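Local coordinates for protein D,D-dipeptidase/D,D-carboxypeptidase (Enterococcus faecalis, PDB 4MUQ) that acts as a zinc-dependent D,D-dipeptidase of vancomycin resistance, hydrolysing D-Ala-D-Ala, and probably also has D,D-carboxypeptidase activity, at residues R49-V54 with Y146-R151; S106-Q109 with I114-G117; D137-A142 with W167-V172. All coordinates share one frame; numbering follows the deposited sequence. Where two conformers were deposited one is given.

Contact 1. Residues R49-V54 with Y146-R151; sequences RDVANV and YGFTQR
Val54 and Val51, one turn apart on helix 49-62, meet the ring of Phe148 from strand 148-150, and no hydrogen bond links the two segments. Val51 CG1 makes the tighter approach, 3.4 Å from Phe148 CZ at the far end of the ring. Val54 CG1 instead lies at the ring's edge, near its plane, 3.8 Å from Phe148 CE2. The same methyl group also touches Tyr146, two residues before Phe148, at 3.8 Å from Tyr146 CB and 3.3 Å from the carbonyl Tyr146 O, so that one methyl group meets both the loop before the strand and the Phe148 ring.

Both valines hold CG1 anti to the backbone N (chi1 -176° for Val51, 165° for Val54), and on this helix face that setting sends CG1 of each residue to the Phe148 ring. Within the helix, whose turn places Val51 and Val54 on one face, Val54 N is hydrogen-bonded to Asp50 O at 3.1 Å. Further out, Tyr171 of the adjacent strand packs edge-to-face on Phe148 and also touches both valines, while Ile58 continues the helix face toward Tyr146 and Phe148. Gly147, whose positive phi suits a residue without a side chain, turns the backbone between Tyr146 and Phe148 and makes backbone hydrogen bonds with Val172 and Gly173. The result is apolar helix-on-sheet packing, helix 49-62 lying against an outer strand, 148-150, of the four-stranded antiparallel sheet in the Hedgehog/DD-peptidase fold.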
loop_
_atom_site.group_PDB
_atom_site.type_symbol
_atom_site.label_atom_id
_atom_site.label_comp_id
_atom_site.label_asym_id
_atom_site.label_seq_id
_atom_site.Cartn_x
_atom_site.Cartn_y
_atom_site.Cartn_z
ATOM N N ARG A 49 -8.491 5.655 -7.587
ATOM C CA ARG A 49 -8.336 5.915 -9.015
ATOM C C ARG A 49 -6.891 5.807 -9.499
ATOM O O ARG A 49 -6.612 5.126 -10.492
ATOM C CB ARG A 49 -8.902 7.295 -9.368
ATOM C CG ARG A 49 -8.787 7.665 -10.851
ATOM C CD ARG A 49 -9.360 9.052 -11.144
ATOM N NE ARG A 49 -10.815 9.036 -11.306
ATOM C CZ ARG A 49 -11.685 9.421 -10.374
ATOM N NH1 ARG A 49 -11.255 9.861 -9.196
ATOM N NH2 ARG A 49 -12.990 9.368 -10.623
ATOM N N ASP A 50 -5.968 6.472 -8.816
ATOM C CA ASP A 50 -4.579 6.449 -9.262
ATOM C C ASP A 50 -3.977 5.048 -9.147
ATOM O O ASP A 50 -3.154 4.649 -9.972
ATOM C CB ASP A 50 -3.747 7.504 -8.525
ATOM C CG ASP A 50 -4.212 8.921 -8.824
ATOM O OD1 ASP A 50 -4.757 9.151 -9.929
ATOM O OD2 ASP A 50 -4.040 9.799 -7.953
ATOM N N VAL A 51 -4.425 4.290 -8.153
ATOM C CA VAL A 51 -3.981 2.912 -7.967
ATOM C C VAL A 51 -4.518 1.979 -9.081
ATOM O O VAL A 51 -3.795 1.118 -9.604
ATOM C CB VAL A 51 -4.378 2.390 -6.574
ATOM C CG1 VAL A 51 -3.833 1.007 -6.358
ATOM C CG2 VAL A 51 -3.854 3.332 -5.488
ATOM N N ALA A 52 -5.789 2.144 -9.441
ATOM C CA ALA A 52 -6.368 1.406 -10.564
ATOM C C ALA A 52 -5.578 1.700 -11.834
ATOM O O ALA A 52 -5.301 0.804 -12.630
ATOM C CB ALA A 52 -7.835 1.777 -10.743
ATOM N N ASN A 53 -5.189 2.956 -12.022
ATOM C CA ASN A 53 -4.418 3.301 -13.205
ATOM C C ASN A 53 -3.060 2.608 -13.229
ATOM O O ASN A 53 -2.630 2.121 -14.274
ATOM C CB ASN A 53 -4.291 4.817 -13.347
ATOM C CG ASN A 53 -5.617 5.473 -13.680
ATOM O OD1 ASN A 53 -6.535 4.815 -14.179
ATOM N ND2 ASN A 53 -5.731 6.769 -13.406
ATOM N N VAL A 54 -2.400 2.540 -12.075
ATOM C CA VAL A 54 -1.105 1.885 -11.996
ATOM C C VAL A 54 -1.227 0.387 -12.279
ATOM O O VAL A 54 -0.397 -0.198 -12.986
ATOM C CB VAL A 54 -0.458 2.139 -10.617
ATOM C CG1 VAL A 54 0.697 1.191 -10.376
ATOM C CG2 VAL A 54 0.012 3.586 -10.520
ATOM N N TYR A 146 6.481 0.127 -10.055
ATOM C CA TYR A 146 5.283 0.923 -10.316
ATOM C C TYR A 146 4.582 1.419 -9.062
ATOM O O TYR A 146 3.598 2.155 -9.153
ATOM C CB TYR A 146 4.292 0.146 -11.192
ATOM C CG TYR A 146 4.770 -0.040 -12.612
ATOM C CD1 TYR A 146 4.358 0.825 -13.617
ATOM C CD2 TYR A 146 5.642 -1.071 -12.947
ATOM C CE1 TYR A 146 4.796 0.671 -14.918
ATOM C CE2 TYR A 146 6.089 -1.234 -14.242
ATOM C CZ TYR A 146 5.662 -0.364 -15.225
ATOM O OH TYR A 146 6.105 -0.522 -16.519
ATOM N N GLY A 147 5.070 1.036 -7.890
ATOM C CA GLY A 147 4.462 1.515 -6.669
ATOM C C GLY A 147 3.830 0.463 -5.774
ATOM O O GLY A 147 3.321 0.795 -4.702
ATOM N N PHE A 148 3.840 -0.794 -6.215
ATOM C CA PHE A 148 3.236 -1.883 -5.442
ATOM C C PHE A 148 4.272 -2.761 -4.740
ATOM O O PHE A 148 5.404 -2.920 -5.224
ATOM C CB PHE A 148 2.387 -2.781 -6.359
ATOM C CG PHE A 148 0.958 -2.328 -6.548
ATOM C CD1 PHE A 148 -0.016 -2.643 -5.599
ATOM C CD2 PHE A 148 0.577 -1.629 -7.689
ATOM C CE1 PHE A 148 -1.328 -2.261 -5.782
ATOM C CE2 PHE A 148 -0.748 -1.243 -7.874
ATOM C CZ PHE A 148 -1.695 -1.567 -6.913
ATOM N N THR A 149 3.882 -3.335 -3.603
ATOM C CA THR A 149 4.735 -4.263 -2.869
ATOM C C THR A 149 3.908 -5.486 -2.466
ATOM O O THR A 149 2.717 -5.356 -2.177
ATOM C CB THR A 149 5.374 -3.577 -1.620
ATOM O OG1 THR A 149 6.429 -4.395 -1.099
ATOM C CG2 THR A 149 4.344 -3.296 -0.518
ATOM N N GLN A 150 4.517 -6.665 -2.427
ATOM C CA GLN A 150 3.811 -7.808 -1.854
ATOM C C GLN A 150 3.860 -7.629 -0.339
ATOM O O GLN A 150 4.933 -7.536 0.266
ATOM C CB GLN A 150 4.447 -9.125 -2.254
ATOM C CG GLN A 150 3.620 -10.315 -1.798
ATOM C CD GLN A 150 4.306 -11.622 -2.060
ATOM O OE1 GLN A 150 5.054 -11.769 -3.031
ATOM N NE2 GLN A 150 4.077 -12.584 -1.181
ATOM N N ARG A 151 2.692 -7.560 0.269
ATOM C CA ARG A 151 2.578 -7.049 1.628
ATOM C C ARG A 151 3.047 -7.993 2.725
ATOM O O ARG A 151 3.673 -7.539 3.704
ATOM C CB ARG A 151 1.137 -6.613 1.876
ATOM C CG ARG A 151 0.884 -5.962 3.231
ATOM C CD ARG A 151 1.675 -4.677 3.364
ATOM N NE ARG A 151 1.400 -3.990 4.627
ATOM C CZ ARG A 151 2.040 -4.224 5.770
ATOM N NH1 ARG A 151 2.976 -5.160 5.842
ATOM N NH2 ARG A 151 1.722 -3.519 6.847
#

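Contact 2. Residues S106-Q109 with I114-G117; sequences SEHQ and IDLG. With ZN (zinc ion), chain B; 2D8 ((2R)-3-[(R)-[(1S)-1-aminoethyl](hydroxy)phosphoryl]-2-methylpropanoic acid), chain D; LY0 ((2R)-3-[(R)-[(1R)-1-aminoethyl](hydroxy)phosphoryl]-2-methylpropanoic acid), chain C.
His108 and Asp115 meet at a zinc ion, their side chains crossing at about a right angle. From CB of His108 the chain runs to CG with chi1 at -76°, anti to the carbonyl carbon, a setting that swings the imidazole from the 3-10 turn toward strand 113-118. Within the ring, ND1 is hydrogen-bonded to the carbonyl of Gly73, which fixes the ring's rotation and leaves NE2 for the metal. CE1 passes 4.1 Å from the backbone carbon C of Ile114. CD2, on the other side of NE2, lies close to the zinc ion and to O31 of the bound phosphinate analogue, which is modelled as two stereoisomers. At the tip, NE2 binds zinc at 2.0 Å and lies 2.9 Å from the same O31.

Asp115 comes to this metal from the strand. Its carboxylate is an unequal bidentate ligand, with OD1 at 2.0 Å and OD2 at 2.4 Å from zinc. The carboxylate plane is turned 68° from the imidazole. Although His108 NE2 and Asp115 OD2 are only 3.1 Å apart, they are no hydrogen-bonded pair: both are ligands of the one ion. OD2 has a further role, accepting a hydrogen bond from N1 of the isomer 2D8. His168 supplies the third protein ligand.

Ser106 ties the turn to the analogue's other end. Ser106 OG accepts from His108 N at 3.0 Å, an ST turn that helps place the histidine. Ser106 OG also lies 2.6 Å from the carboxylate oxygen O61 of either isomer, 2D8 or LY0. The phosphinate oxygens O31 and O32 complete the zinc shell, consistent with mimicry of a tetrahedral intermediate. A His-Asp-His zinc site of this kind characterises the active centre of the M15B D,D-peptidases.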
loop_
_atom_site.group_PDB
_atom_site.type_symbol
_atom_site.label_atom_id
_atom_site.label_comp_id
_atom_site.label_asym_id
_atom_site.label_seq_id
_atom_site.Cartn_x
_atom_site.Cartn_y
_atom_site.Cartn_z
ATOM N N SER A 106 -7.609 -3.508 8.326
ATOM C CA SER A 106 -7.329 -4.073 6.997
ATOM C C SER A 106 -6.941 -3.000 5.990
ATOM O O SER A 106 -7.620 -1.976 5.864
ATOM C CB SER A 106 -8.568 -4.779 6.456
ATOM O OG SER A 106 -8.371 -5.184 5.101
ATOM N N GLU A 107 -5.847 -3.232 5.267
ATOM C CA GLU A 107 -5.476 -2.375 4.146
ATOM C C GLU A 107 -6.525 -2.323 3.085
ATOM O O GLU A 107 -6.555 -1.382 2.295
ATOM C CB GLU A 107 -4.224 -2.891 3.448
ATOM C CG GLU A 107 -3.007 -2.917 4.295
ATOM C CD GLU A 107 -1.766 -3.166 3.469
ATOM O OE1 GLU A 107 -1.794 -4.011 2.526
ATOM O OE2 GLU A 107 -0.775 -2.511 3.791
ATOM N N HIS A 108 -7.388 -3.336 3.017
ATOM C CA HIS A 108 -8.417 -3.296 1.985
ATOM C C HIS A 108 -9.391 -2.135 2.191
ATOM O O HIS A 108 -10.012 -1.661 1.242
ATOM C CB HIS A 108 -9.167 -4.627 1.869
ATOM C CG HIS A 108 -8.378 -5.682 1.171
ATOM N ND1 HIS A 108 -8.405 -5.851 -0.198
ATOM C CD2 HIS A 108 -7.521 -6.609 1.652
ATOM C CE1 HIS A 108 -7.604 -6.847 -0.528
ATOM N NE2 HIS A 108 -7.056 -7.330 0.576
ATOM N N GLN A 109 -9.509 -1.669 3.433
ATOM C CA GLN A 109 -10.391 -0.548 3.738
ATOM C C GLN A 109 -9.813 0.799 3.302
ATOM O O GLN A 109 -10.459 1.817 3.459
ATOM C CB GLN A 109 -10.749 -0.519 5.232
ATOM C CG GLN A 109 -11.570 -1.736 5.686
ATOM C CD GLN A 109 -11.779 -1.759 7.176
ATOM O OE1 GLN A 109 -11.227 -2.621 7.870
ATOM N NE2 GLN A 109 -12.551 -0.805 7.691
ATOM N N ILE A 114 -4.929 -4.806 -3.078
ATOM C CA ILE A 114 -5.638 -5.684 -3.986
ATOM C C ILE A 114 -5.148 -7.116 -3.819
ATOM O O ILE A 114 -3.955 -7.368 -3.665
ATOM C CB ILE A 114 -5.518 -5.188 -5.445
ATOM C CG1 ILE A 114 -6.433 -6.008 -6.354
ATOM C CG2 ILE A 114 -4.071 -5.197 -5.930
ATOM C CD1 ILE A 114 -7.090 -5.207 -7.453
ATOM N N ASP A 115 -6.103 -8.048 -3.846
ATOM C CA ASP A 115 -5.804 -9.471 -3.915
ATOM C C ASP A 115 -5.949 -9.893 -5.364
ATOM O O ASP A 115 -6.976 -9.618 -5.994
ATOM C CB ASP A 115 -6.755 -10.269 -3.007
ATOM C CG ASP A 115 -6.570 -9.942 -1.528
ATOM O OD1 ASP A 115 -5.497 -9.494 -1.162
ATOM O OD2 ASP A 115 -7.482 -10.085 -0.688
ATOM N N LEU A 116 -4.927 -10.566 -5.888
ATOM C CA LEU A 116 -4.911 -11.020 -7.269
ATOM C C LEU A 116 -4.876 -12.547 -7.340
ATOM O O LEU A 116 -4.360 -13.213 -6.433
ATOM C CB LEU A 116 -3.678 -10.471 -7.987
ATOM C CG LEU A 116 -3.568 -8.948 -8.007
ATOM C CD1 LEU A 116 -2.231 -8.541 -8.593
ATOM C CD2 LEU A 116 -4.705 -8.339 -8.817
ATOM N N GLY A 117 -5.414 -13.102 -8.416
ATOM C CA GLY A 117 -5.379 -14.540 -8.593
ATOM C C GLY A 117 -5.236 -14.947 -10.035
ATOM O O GLY A 117 -5.526 -14.174 -10.958
HETATM ZN ZN ZN B . -5.892 -8.980 0.691
HETATM C C4 2D8 D . -6.037 -10.627 4.489
HETATM C C5 2D8 D . -5.650 -9.234 4.872
HETATM C C6 2D8 D . -6.891 -8.422 5.209
HETATM C C7 2D8 D . -4.685 -9.317 6.041
HETATM N N1 2D8 D . -7.954 -12.574 1.343
HETATM P P 2D8 D . -6.618 -10.799 2.779
HETATM C C1 2D8 D . -8.819 -12.017 3.554
HETATM C C2 2D8 D . -7.614 -12.314 2.683
HETATM O O31 2D8 D . -7.467 -9.553 2.439
HETATM O O32 2D8 D . -5.473 -10.868 1.718
HETATM O O61 2D8 D . -6.851 -7.229 4.958
HETATM O O62 2D8 D . -7.842 -8.972 5.739
HETATM P P LY0 C . -6.625 -10.799 2.775
HETATM C C1 LY0 C . -8.828 -11.990 3.572
HETATM N N1 LY0 C . -7.037 -13.413 3.086
HETATM C C2 LY0 C . -7.693 -12.262 2.607
HETATM C C4 LY0 C . -6.046 -10.632 4.488
HETATM C C5 LY0 C . -5.653 -9.238 4.871
HETATM C C6 LY0 C . -6.891 -8.423 5.209
HETATM C C7 LY0 C . -4.685 -9.319 6.039
HETATM O O31 LY0 C . -7.454 -9.540 2.433
HETATM O O32 LY0 C . -5.473 -10.867 1.720
HETATM O O61 LY0 C . -6.851 -7.230 4.958
HETATM O O62 LY0 C . -7.842 -8.972 5.739
#

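Contact 3. Residues D137-A142 with W167-V172; sequences DEFRRA and WHFRYV. With ZN (zinc ion), chain B; LY0 ((2R)-3-[(R)-[(1R)-1-aminoethyl](hydroxy)phosphoryl]-2-methylpropanoic acid), chain C; 2D8 ((2R)-3-[(R)-[(1S)-1-aminoethyl](hydroxy)phosphoryl]-2-methylpropanoic acid), chain D.
Phe169 has the most surface buried here, taken up by Phe139 and Arg140 of helix 134-142. The two phenylalanines form a T-shaped pair: the edge of Phe139 points at the face of Phe169, with the ring centroids 5.1 Å apart and the planes at 83°. Phe139 CE2 stands over the centre of the Phe169 ring and comes to 3.9 Å from its CD1. With CG anti to the backbone N (chi1 179°), Phe139 reaches out from the helix to place that edge.

Arg140 covers the rim of the same ring with its aliphatic part. Its CB sits at the edge of Phe169, 4.1 Å from CZ, and CG lies equally near. A bend at chi3 then turns the guanidinium away from an extended path, its plane 44° from that of the ring. Arg140 NH1 forms a salt bridge with Asp137 OD1 at 3.0 Å, one turn back, while Gln150 takes NE and the carbonyls of Phe130 and Pro166 take NH2. The charged end is therefore held by several partners beside an apolar contact.

Just before Phe169 on the strand, His168 ND1 binds the zinc ion at 2.1 Å, and Trp167 NE1 gives a hydrogen bond of 2.9 Å to O32 of either isomer of the bound phosphinate. Through Phe139 and Arg140, helix 134-142 packs on Phe169 of strand 168-171. Leu116 of strand 113-118 touches both phenylalanines, and Leu55, Ile58 and Ile62 of helix 49-62 touch Phe139.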
loop_
_atom_site.group_PDB
_atom_site.type_symbol
_atom_site.label_atom_id
_atom_site.label_comp_id
_atom_site.label_asym_id
_atom_site.label_seq_id
_atom_site.Cartn_x
_atom_site.Cartn_y
_atom_site.Cartn_z
ATOM N N ASP A 137 4.191 -14.245 -11.306
ATOM C CA ASP A 137 5.500 -13.828 -10.819
ATOM C C ASP A 137 6.072 -12.675 -11.641
ATOM O O ASP A 137 6.821 -11.849 -11.112
ATOM C CB ASP A 137 6.492 -14.985 -10.783
ATOM C CG ASP A 137 7.580 -14.765 -9.755
ATOM O OD1 ASP A 137 7.240 -14.416 -8.605
ATOM O OD2 ASP A 137 8.769 -14.907 -10.101
ATOM N N GLU A 138 5.714 -12.605 -12.919
ATOM C CA GLU A 138 6.055 -11.435 -13.722
ATOM C C GLU A 138 5.421 -10.186 -13.121
ATOM O O GLU A 138 6.066 -9.138 -13.016
ATOM C CB GLU A 138 5.588 -11.603 -15.168
ATOM C CG GLU A 138 6.427 -12.561 -15.996
ATOM C CD GLU A 138 6.141 -12.439 -17.484
ATOM O OE1 GLU A 138 5.831 -13.469 -18.117
ATOM O OE2 GLU A 138 6.230 -11.314 -18.025
ATOM N N PHE A 139 4.164 -10.291 -12.704
ATOM C CA PHE A 139 3.531 -9.185 -12.007
ATOM C C PHE A 139 4.306 -8.830 -10.739
ATOM O O PHE A 139 4.600 -7.653 -10.470
ATOM C CB PHE A 139 2.071 -9.496 -11.641
ATOM C CG PHE A 139 1.403 -8.372 -10.895
ATOM C CD1 PHE A 139 0.670 -7.413 -11.581
ATOM C CD2 PHE A 139 1.537 -8.253 -9.520
ATOM C CE1 PHE A 139 0.078 -6.350 -10.906
ATOM C CE2 PHE A 139 0.965 -7.188 -8.834
ATOM C CZ PHE A 139 0.224 -6.240 -9.534
ATOM N N ARG A 140 4.587 -9.849 -9.933
ATOM C CA ARG A 140 5.205 -9.647 -8.634
ATOM C C ARG A 140 6.561 -8.971 -8.784
ATOM O O ARG A 140 6.906 -8.083 -7.997
ATOM C CB ARG A 140 5.316 -10.988 -7.896
ATOM C CG ARG A 140 5.933 -10.913 -6.522
ATOM C CD ARG A 140 6.085 -12.311 -5.956
ATOM N NE ARG A 140 4.816 -12.878 -5.489
ATOM C CZ ARG A 140 4.145 -13.839 -6.126
ATOM N NH1 ARG A 140 4.581 -14.326 -7.277
ATOM N NH2 ARG A 140 3.017 -14.314 -5.614
ATOM N N ARG A 141 7.314 -9.354 -9.807
ATOM C CA ARG A 141 8.644 -8.789 -10.026
ATOM C C ARG A 141 8.603 -7.375 -10.623
ATOM O O ARG A 141 9.500 -6.567 -10.390
ATOM C CB ARG A 141 9.501 -9.735 -10.872
ATOM C CG ARG A 141 9.821 -11.057 -10.163
ATOM C CD ARG A 141 10.731 -11.950 -10.998
ATOM N NE ARG A 141 11.314 -13.039 -10.213
ATOM C CZ ARG A 141 12.438 -13.675 -10.535
ATOM N NH1 ARG A 141 13.110 -13.332 -11.626
ATOM N NH2 ARG A 141 12.895 -14.652 -9.764
ATOM N N ALA A 142 7.550 -7.068 -11.379
ATOM C CA ALA A 142 7.387 -5.727 -11.958
ATOM C C ALA A 142 6.794 -4.719 -10.967
ATOM O O ALA A 142 7.059 -3.515 -11.048
ATOM C CB ALA A 142 6.528 -5.788 -13.196
ATOM N N TRP A 167 -0.775 -13.489 -2.567
ATOM C CA TRP A 167 -1.742 -12.815 -3.446
ATOM C C TRP A 167 -2.039 -11.353 -3.141
ATOM O O TRP A 167 -2.702 -10.707 -3.946
ATOM C CB TRP A 167 -3.080 -13.556 -3.394
ATOM C CG TRP A 167 -3.623 -13.616 -1.986
ATOM C CD1 TRP A 167 -4.315 -12.636 -1.322
ATOM C CD2 TRP A 167 -3.487 -14.705 -1.061
ATOM N NE1 TRP A 167 -4.613 -13.053 -0.046
ATOM C CE2 TRP A 167 -4.122 -14.320 0.138
ATOM C CE3 TRP A 167 -2.883 -15.966 -1.132
ATOM C CZ2 TRP A 167 -4.167 -15.150 1.260
ATOM C CZ3 TRP A 167 -2.935 -16.797 -0.014
ATOM C CH2 TRP A 167 -3.560 -16.373 1.171
ATOM N N HIS A 168 -1.609 -10.852 -1.983
ATOM C CA HIS A 168 -2.027 -9.536 -1.494
ATOM C C HIS A 168 -0.971 -8.467 -1.753
ATOM O O HIS A 168 0.160 -8.551 -1.252
ATOM C CB HIS A 168 -2.386 -9.633 -0.001
ATOM C CG HIS A 168 -2.789 -8.334 0.625
ATOM N ND1 HIS A 168 -4.059 -8.102 1.119
ATOM C CD2 HIS A 168 -2.070 -7.219 0.892
ATOM C CE1 HIS A 168 -4.105 -6.888 1.642
ATOM N NE2 HIS A 168 -2.909 -6.338 1.524
ATOM N N PHE A 169 -1.352 -7.455 -2.530
ATOM C CA PHE A 169 -0.415 -6.395 -2.911
ATOM C C PHE A 169 -0.902 -5.052 -2.416
ATOM O O PHE A 169 -2.092 -4.759 -2.441
ATOM C CB PHE A 169 -0.208 -6.391 -4.434
ATOM C CG PHE A 169 0.566 -7.572 -4.908
ATOM C CD1 PHE A 169 1.940 -7.480 -5.085
ATOM C CD2 PHE A 169 -0.052 -8.798 -5.090
ATOM C CE1 PHE A 169 2.691 -8.580 -5.488
ATOM C CE2 PHE A 169 0.688 -9.906 -5.481
ATOM C CZ PHE A 169 2.068 -9.791 -5.681
ATOM N N ARG A 170 0.042 -4.241 -1.955
ATOM C CA ARG A 170 -0.262 -2.934 -1.382
ATOM C C ARG A 170 0.417 -1.836 -2.187
ATOM O O ARG A 170 1.620 -1.929 -2.474
ATOM C CB ARG A 170 0.222 -2.902 0.077
ATOM C CG ARG A 170 0.364 -1.506 0.700
ATOM C CD ARG A 170 -0.949 -0.760 0.845
ATOM N NE ARG A 170 -0.654 0.623 1.221
ATOM C CZ ARG A 170 -0.535 1.055 2.472
ATOM N NH1 ARG A 170 -0.740 0.237 3.495
ATOM N NH2 ARG A 170 -0.217 2.330 2.698
ATOM N N TYR A 171 -0.350 -0.824 -2.582
ATOM C CA TYR A 171 0.231 0.344 -3.229
ATOM C C TYR A 171 0.774 1.301 -2.177
ATOM O O TYR A 171 0.025 1.751 -1.298
ATOM C CB TYR A 171 -0.816 1.057 -4.068
ATOM C CG TYR A 171 -0.274 2.238 -4.828
ATOM C CD1 TYR A 171 0.390 2.054 -6.024
ATOM C CD2 TYR A 171 -0.432 3.530 -4.345
ATOM C CE1 TYR A 171 0.886 3.132 -6.732
ATOM C CE2 TYR A 171 0.050 4.623 -5.053
ATOM C CZ TYR A 171 0.711 4.409 -6.244
ATOM O OH TYR A 171 1.211 5.476 -6.963
ATOM N N VAL A 172 2.067 1.625 -2.285
ATOM C CA VAL A 172 2.697 2.660 -1.453
ATOM C C VAL A 172 3.203 3.814 -2.301
ATOM O O VAL A 172 3.531 4.884 -1.773
ATOM C CB VAL A 172 3.859 2.111 -0.601
ATOM C CG1 VAL A 172 3.329 1.191 0.487
ATOM C CG2 VAL A 172 4.889 1.397 -1.471
HETATM ZN ZN ZN B . -5.892 -8.980 0.691
HETATM P P LY0 C . -6.625 -10.799 2.775
HETATM C C1 LY0 C . -8.828 -11.990 3.572
HETATM N N1 LY0 C . -7.037 -13.413 3.086
HETATM C C2 LY0 C . -7.693 -12.262 2.607
HETATM C C4 LY0 C . -6.046 -10.632 4.488
HETATM C C5 LY0 C . -5.653 -9.238 4.871
HETATM C C6 LY0 C . -6.891 -8.423 5.209
HETATM C C7 LY0 C . -4.685 -9.319 6.039
HETATM O O31 LY0 C . -7.454 -9.540 2.433
HETATM O O32 LY0 C . -5.473 -10.867 1.720
HETATM O O61 LY0 C . -6.851 -7.230 4.958
HETATM O O62 LY0 C . -7.842 -8.972 5.739
HETATM C C4 2D8 D . -6.037 -10.627 4.489
HETATM C C5 2D8 D . -5.650 -9.234 4.872
HETATM C C6 2D8 D . -6.891 -8.422 5.209
HETATM C C7 2D8 D . -4.685 -9.317 6.041
HETATM N N1 2D8 D . -7.954 -12.574 1.343
HETATM P P 2D8 D . -6.618 -10.799 2.779
HETATM C C1 2D8 D . -8.819 -12.017 3.554
HETATM C C2 2D8 D . -7.614 -12.314 2.683
HETATM O O31 2D8 D . -7.467 -9.553 2.439
HETATM O O32 2D8 D . -5.473 -10.868 1.718
HETATM O O61 2D8 D . -6.851 -7.229 4.958
HETATM O O62 2D8 D . -7.842 -8.972 5.739
#

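Overall arrangement
All three contacts use one four-stranded antiparallel sheet. Contacts 1 and 3 each set a helix on it through apolar and aromatic groups, on the neighbouring strands 148-150 and 168-171; contact 2 is polar and built round zinc. Contacts 2 and 3 are buried, whereas contact 1 is partly exposed at Val54 and Tyr146. His168 of contact 3 joins His108 and Asp115 of contact 2 on the metal. Glu107 binds contact 2 to the others: OE2 makes salt bridges to Arg151 and Arg170, and OE1 is hydrogen-bonded to His168 NE2. Contacts 1 and 3 are tied by the side chains of Gln150 and Arg140.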